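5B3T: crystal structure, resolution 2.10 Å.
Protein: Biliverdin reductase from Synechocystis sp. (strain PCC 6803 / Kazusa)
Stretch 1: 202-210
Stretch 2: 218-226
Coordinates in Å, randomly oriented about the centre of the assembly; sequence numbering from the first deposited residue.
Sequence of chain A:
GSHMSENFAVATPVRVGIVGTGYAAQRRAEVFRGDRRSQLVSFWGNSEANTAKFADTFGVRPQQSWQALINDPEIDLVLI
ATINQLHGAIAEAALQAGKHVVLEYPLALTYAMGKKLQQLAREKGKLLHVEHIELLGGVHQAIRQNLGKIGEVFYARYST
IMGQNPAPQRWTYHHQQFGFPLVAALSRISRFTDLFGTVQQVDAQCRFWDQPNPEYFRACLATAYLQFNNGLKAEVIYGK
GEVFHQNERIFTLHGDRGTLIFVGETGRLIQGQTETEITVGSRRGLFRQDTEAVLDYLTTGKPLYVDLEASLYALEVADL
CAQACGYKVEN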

ATOM      1  N   VAL A 202       4.724 -20.381  -6.760  1.00 27.63           N
ATOM      2  CA  VAL A 202       5.432 -19.124  -6.985  1.00 27.33           C
ATOM      3  C   VAL A 202       6.797 -19.415  -7.587  1.00 27.75           C
ATOM      4  O   VAL A 202       7.506 -20.312  -7.125  1.00 29.33           O
ATOM      5  CB  VAL A 202       5.600 -18.314  -5.680  1.00 26.99           C
ATOM      6  CG1 VAL A 202       6.351 -17.024  -5.941  1.00 25.93           C
ATOM      7  CG2 VAL A 202       4.268 -18.028  -5.035  1.00 27.96           C
ATOM      8  N   ASP A 203       7.163 -18.654  -8.620  1.00 25.42           N
ATOM      9  CA  ASP A 203       8.542 -18.520  -9.074  1.00 26.30           C
ATOM     10  C   ASP A 203       8.837 -17.033  -9.155  1.00 26.03           C
ATOM     11  O   ASP A 203       8.038 -16.275  -9.713  1.00 24.20           O
ATOM     12  CB  ASP A 203       8.781 -19.186 -10.438  1.00 29.27           C
ATOM     13  CG  ASP A 203       8.274 -20.612 -10.487  1.00 37.80           C
ATOM     14  OD1 ASP A 203       8.858 -21.471  -9.799  1.00 36.32           O
ATOM     15  OD2 ASP A 203       7.300 -20.872 -11.229  1.00 44.35           O
ATOM     16  N   ALA A 204       9.967 -16.611  -8.594  1.00 23.00           N
ATOM     17  CA  ALA A 204      10.292 -15.193  -8.546  1.00 21.24           C
ATOM     18  C   ALA A 204      11.791 -15.006  -8.712  1.00 24.67           C
ATOM     19  O   ALA A 204      12.585 -15.820  -8.232  1.00 24.21           O
ATOM     20  CB  ALA A 204       9.819 -14.553  -7.237  1.00 21.54           C
ATOM     21  N   GLN A 205      12.166 -13.930  -9.404  1.00 22.18           N
ATOM     22  CA  GLN A 205      13.555 -13.530  -9.570  1.00 24.62           C
ATOM     23  C   GLN A 205      13.675 -12.038  -9.294  1.00 24.34           C
ATOM     24  O   GLN A 205      12.751 -11.264  -9.557  1.00 22.54           O
ATOM     25  CB  GLN A 205      14.084 -13.840 -10.982  1.00 24.08           C
ATOM     26  CG  GLN A 205      14.031 -15.313 -11.378  1.00 26.41           C
ATOM     27  CD  GLN A 205      12.646 -15.752 -11.818  1.00 29.20           C
ATOM     28  OE1 GLN A 205      11.854 -14.947 -12.306  1.00 33.11           O
ATOM     29  NE2 GLN A 205      12.346 -17.034 -11.641  1.00 27.65           N
ATOM     30  N   CYS A 206      14.827 -11.640  -8.760  1.00 21.40           N
ATOM     31  CA  CYS A 206      15.084 -10.246  -8.424  1.00 21.65           C
ATOM     32  C   CYS A 206      16.509  -9.902  -8.828  1.00 23.66           C
ATOM     33  O   CYS A 206      17.458 -10.539  -8.361  1.00 24.90           O
ATOM     34  CB  CYS A 206      14.862  -9.991  -6.930  1.00 25.94           C
ATOM     35  SG  CYS A 206      14.613  -8.258  -6.490  1.00 35.97           S
ATOM     36  N   ARG A 207      16.656  -8.901  -9.691  1.00 20.60           N
ATOM     37  CA  ARG A 207      17.954  -8.453 -10.174  1.00 20.82           C
ATOM     38  C   ARG A 207      18.148  -6.987  -9.814  1.00 20.21           C
ATOM     39  O   ARG A 207      17.239  -6.172 -10.004  1.00 19.83           O
ATOM     40  CB  ARG A 207      18.076  -8.648 -11.690  1.00 20.97           C
ATOM     41  CG  ARG A 207      19.359  -8.079 -12.275  1.00 21.09           C
ATOM     42  CD  ARG A 207      19.517  -8.391 -13.755  1.00 21.13           C
ATOM     43  NE  ARG A 207      20.790  -7.883 -14.259  1.00 21.36           N
ATOM     44  CZ  ARG A 207      21.229  -8.049 -15.504  1.00 24.56           C
ATOM     45  NH1 ARG A 207      20.496  -8.713 -16.386  1.00 21.31           N
ATOM     46  NH2 ARG A 207      22.402  -7.549 -15.864  1.00 24.23           N
ATOM     47  N   PHE A 208      19.330  -6.656  -9.299  1.00 18.58           N
ATOM     48  CA  PHE A 208      19.676  -5.290  -8.943  1.00 18.72           C
ATOM     49  C   PHE A 208      20.887  -4.816  -9.736  1.00 20.28           C
ATOM     50  O   PHE A 208      21.780  -5.601 -10.071  1.00 20.70           O
ATOM     51  CB  PHE A 208      19.976  -5.153  -7.444  1.00 19.54           C
ATOM     52  CG  PHE A 208      18.771  -5.311  -6.563  1.00 19.97           C
ATOM     53  CD1 PHE A 208      17.933  -4.235  -6.319  1.00 18.57           C
ATOM     54  CD2 PHE A 208      18.484  -6.527  -5.964  1.00 20.90           C
ATOM     55  CE1 PHE A 208      16.823  -4.369  -5.501  1.00 20.21           C
ATOM     56  CE2 PHE A 208      17.375  -6.669  -5.142  1.00 21.45           C
ATOM     57  CZ  PHE A 208      16.543  -5.588  -4.911  1.00 18.53           C
ATOM     58  N   TRP A 209      20.898  -3.519 -10.037  1.00 19.31           N
ATOM     59  CA  TRP A 209      22.074  -2.808 -10.531  1.00 20.23           C
ATOM     60  C   TRP A 209      22.521  -1.877  -9.410  1.00 21.45           C
ATOM     61  O   TRP A 209      21.839  -0.892  -9.111  1.00 19.94           O
ATOM     62  CB  TRP A 209      21.763  -2.013 -11.799  1.00 19.71           C
ATOM     63  CG  TRP A 209      21.530  -2.813 -13.052  1.00 20.17           C
ATOM     64  CD1 TRP A 209      22.395  -2.963 -14.098  1.00 22.29           C
ATOM     65  CD2 TRP A 209      20.344  -3.538 -13.406  1.00 20.72           C
ATOM     66  NE1 TRP A 209      21.827  -3.747 -15.073  1.00 21.00           N
ATOM     67  CE2 TRP A 209      20.568  -4.113 -14.674  1.00 20.93           C
ATOM     68  CE3 TRP A 209      19.119  -3.765 -12.771  1.00 20.32           C
ATOM     69  CZ2 TRP A 209      19.613  -4.898 -15.317  1.00 21.47           C
ATOM     70  CZ3 TRP A 209      18.172  -4.545 -13.413  1.00 19.63           C
ATOM     71  CH2 TRP A 209      18.425  -5.102 -14.672  1.00 19.96           C
ATOM     72  N   ASP A 210      23.653  -2.185  -8.787  1.00 22.03           N
ATOM     73  CA  ASP A 210      24.096  -1.413  -7.634  1.00 25.59           C
ATOM     74  C   ASP A 210      24.696  -0.076  -8.052  1.00 25.30           C
ATOM     75  O   ASP A 210      25.256   0.069  -9.141  1.00 24.24           O
ATOM     76  CB  ASP A 210      25.126  -2.196  -6.819  1.00 26.89           C
ATOM     77  CG  ASP A 210      24.491  -3.237  -5.920  1.00 30.46           C
ATOM     78  OD1 ASP A 210      23.251  -3.223  -5.771  1.00 28.36           O
ATOM     79  OD2 ASP A 210      25.237  -4.066  -5.356  1.00 37.91           O
ATOM     80  N   ARG A 218      20.828   1.428  -8.488  1.00 19.41           N
ATOM     81  CA  ARG A 218      20.460   2.355  -9.544  1.00 21.34           C
ATOM     82  C   ARG A 218      19.376   1.801 -10.452  1.00 19.03           C
ATOM     83  O   ARG A 218      18.797   2.559 -11.234  1.00 20.14           O
ATOM     84  CB  ARG A 218      21.688   2.736 -10.379  1.00 20.56           C
ATOM     85  CG  ARG A 218      22.332   1.590 -11.129  1.00 21.63           C
ATOM     86  CD  ARG A 218      23.568   2.070 -11.878  1.00 22.05           C
ATOM     87  NE  ARG A 218      23.984   1.120 -12.904  1.00 21.83           N
ATOM     88  CZ  ARG A 218      23.628   1.209 -14.180  1.00 23.47           C
ATOM     89  NH1 ARG A 218      22.855   2.208 -14.583  1.00 24.79           N
ATOM     90  NH2 ARG A 218      24.046   0.304 -15.055  1.00 23.32           N
ATOM     91  N   ALA A 219      19.098   0.503 -10.368  1.00 17.82           N
ATOM     92  CA  ALA A 219      17.994  -0.105 -11.090  1.00 18.57           C
ATOM     93  C   ALA A 219      17.669  -1.434 -10.430  1.00 18.58           C
ATOM     94  O   ALA A 219      18.536  -2.065  -9.818  1.00 17.00           O
ATOM     95  CB  ALA A 219      18.323  -0.314 -12.575  1.00 18.11           C
ATOM     96  N   CYS A 220      16.411  -1.844 -10.550  1.00 16.02           N
ATOM     97  CA  CYS A 220      15.990  -3.160 -10.105  1.00 16.99           C
ATOM     98  C   CYS A 220      14.952  -3.699 -11.076  1.00 16.42           C
ATOM     99  O   CYS A 220      14.169  -2.944 -11.660  1.00 16.10           O
ATOM    100  CB  CYS A 220      15.417  -3.139  -8.677  1.00 16.92           C
ATOM    101  SG  CYS A 220      13.817  -2.317  -8.496  1.00 19.22           S
ATOM    102  N   LEU A 221      14.971  -5.015 -11.258  1.00 16.37           N
ATOM    103  CA  LEU A 221      13.951  -5.717 -12.028  1.00 15.96           C
ATOM    104  C   LEU A 221      13.545  -6.945 -11.234  1.00 18.48           C
ATOM    105  O   LEU A 221      14.362  -7.848 -11.023  1.00 18.19           O
ATOM    106  CB  LEU A 221      14.456  -6.114 -13.417  1.00 15.97           C
ATOM    107  CG  LEU A 221      13.490  -6.993 -14.217  1.00 17.50           C
ATOM    108  CD1 LEU A 221      12.152  -6.289 -14.415  1.00 15.31           C
ATOM    109  CD2 LEU A 221      14.097  -7.392 -15.553  1.00 17.72           C
ATOM    110  N   ALA A 222      12.297  -6.972 -10.779  1.00 16.54           N
ATOM    111  CA  ALA A 222      11.781  -8.076  -9.984  1.00 18.95           C
ATOM    112  C   ALA A 222      10.571  -8.664 -10.690  1.00 17.94           C
ATOM    113  O   ALA A 222       9.655  -7.931 -11.076  1.00 16.56           O
ATOM    114  CB  ALA A 222      11.415  -7.619  -8.572  1.00 17.00           C
ATOM    115  N   THR A 223      10.576  -9.983 -10.863  1.00 17.32           N
ATOM    116  CA  THR A 223       9.535 -10.689 -11.594  1.00 19.55           C
ATOM    117  C   THR A 223       9.014 -11.826 -10.733  1.00 20.63           C
ATOM    118  O   THR A 223       9.802 -12.580 -10.157  1.00 20.65           O
ATOM    119  CB  THR A 223      10.067 -11.238 -12.922  1.00 20.21           C
ATOM    120  OG1 THR A 223      11.219 -12.052 -12.672  1.00 21.56           O
ATOM    121  CG2 THR A 223      10.459 -10.102 -13.851  1.00 17.67           C
ATOM    122  N   ALA A 224       7.692 -11.946 -10.644  1.00 17.64           N
ATOM    123  CA  ALA A 224       7.053 -13.032  -9.915  1.00 18.51           C
ATOM    124  C   ALA A 224       5.992 -13.660 -10.803  1.00 20.04           C
ATOM    125  O   ALA A 224       5.148 -12.953 -11.363  1.00 17.54           O
ATOM    126  CB  ALA A 224       6.431 -12.539  -8.604  1.00 16.57           C
ATOM    127  N   TYR A 225       6.041 -14.982 -10.934  1.00 18.65           N
ATOM    128  CA  TYR A 225       5.085 -15.732 -11.736  1.00 19.74           C
ATOM    129  C   TYR A 225       4.296 -16.642 -10.806  1.00 20.79           C
ATOM    130  O   TYR A 225       4.867 -17.536 -10.171  1.00 20.39           O
ATOM    131  CB  TYR A 225       5.805 -16.516 -12.836  1.00 20.92           C
ATOM    132  CG  TYR A 225       6.672 -15.618 -13.690  1.00 21.17           C
ATOM    133  CD1 TYR A 225       6.103 -14.703 -14.569  1.00 20.82           C
ATOM    134  CD2 TYR A 225       8.057 -15.660 -13.598  1.00 23.53           C
ATOM    135  CE1 TYR A 225       6.890 -13.868 -15.342  1.00 21.09           C
ATOM    136  CE2 TYR A 225       8.852 -14.829 -14.370  1.00 23.39           C
ATOM    137  CZ  TYR A 225       8.262 -13.936 -15.240  1.00 22.08           C
ATOM    138  OH  TYR A 225       9.046 -13.106 -16.009  1.00 21.78           O
ATOM    139  N   LEU A 226       2.991 -16.398 -10.716  1.00 19.15           N
ATOM    140  CA  LEU A 226       2.144 -16.982  -9.687  1.00 20.06           C
ATOM    141  C   LEU A 226       1.121 -17.920 -10.307  1.00 21.12           C
ATOM    142  O   LEU A 226       0.573 -17.643 -11.379  1.00 20.48           O
ATOM    143  CB  LEU A 226       1.409 -15.895  -8.897  1.00 17.57           C
ATOM    144  CG  LEU A 226       2.219 -14.737  -8.315  1.00 20.24           C
ATOM    145  CD1 LEU A 226       1.292 -13.740  -7.642  1.00 19.39           C
ATOM    146  CD2 LEU A 226       3.262 -15.237  -7.334  1.00 22.14           C
TER
HETATM  147  O   HOH W   1      25.310  -1.267 -11.634  1.00 21.24           O

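Stretches 202-210 and 218-226 of this biliverdin reductase meet as neighbouring antiparallel strands, with R218 at a corner of the chain, held by a regular ladder of backbone hydrogen bonds and finished by side-chain pairs that differ in character on the two faces of the sheet. Their directions lie 174° apart and their axes approach to 4.6 Å, so the register runs unbroken from V202 opposite L226 to W209 opposite A219.

Antiparallel pairing alternates two kinds of rung. In the hydrogen-bonded pairs each residue both gives and receives: D203 N reaches Y225 O at 3.0 Å and Y225 N returns to D203 O at 2.7 Å, and Q205 with T223 and R207 with L221 repeat the pattern. Between them, the non-hydrogen-bonded pairs bring alpha carbons close, and CA-H groups point at carbonyls, as where A204 CA lies 3.1 Å from T223 O. The ladder loosens at its end: W209 N binds A219 O at 2.8 Å, but the return bond from A219 N to W209 O is weak at 3.3 Å, and W209 O also accepts R218 N at 2.6 Å.

The non-hydrogen-bonded pairs send their side chains to one face, where the contacts are apolar. V202 CG2 meets L226 CD2 at 3.8 Å, C206 SG meets A222 CB at 3.9 Å, and F208 CD1 rests 3.6 Å from C220 CB.

The other face mixes chemistries. T223 OG1 donates to Q205 OE1 at 3.0 Å, adding a side-chain bond to a pair already joined through its backbone. The indole of W209 extends along the partner strand, with CE3 3.5 Å from A219 CB and CZ3 4.0 Å from L221 CB. Near the corner at R218, the guanidinium lays one face over W209 CG, while a water donates to D210 O and accepts from R218 NE, bridging the two stretches.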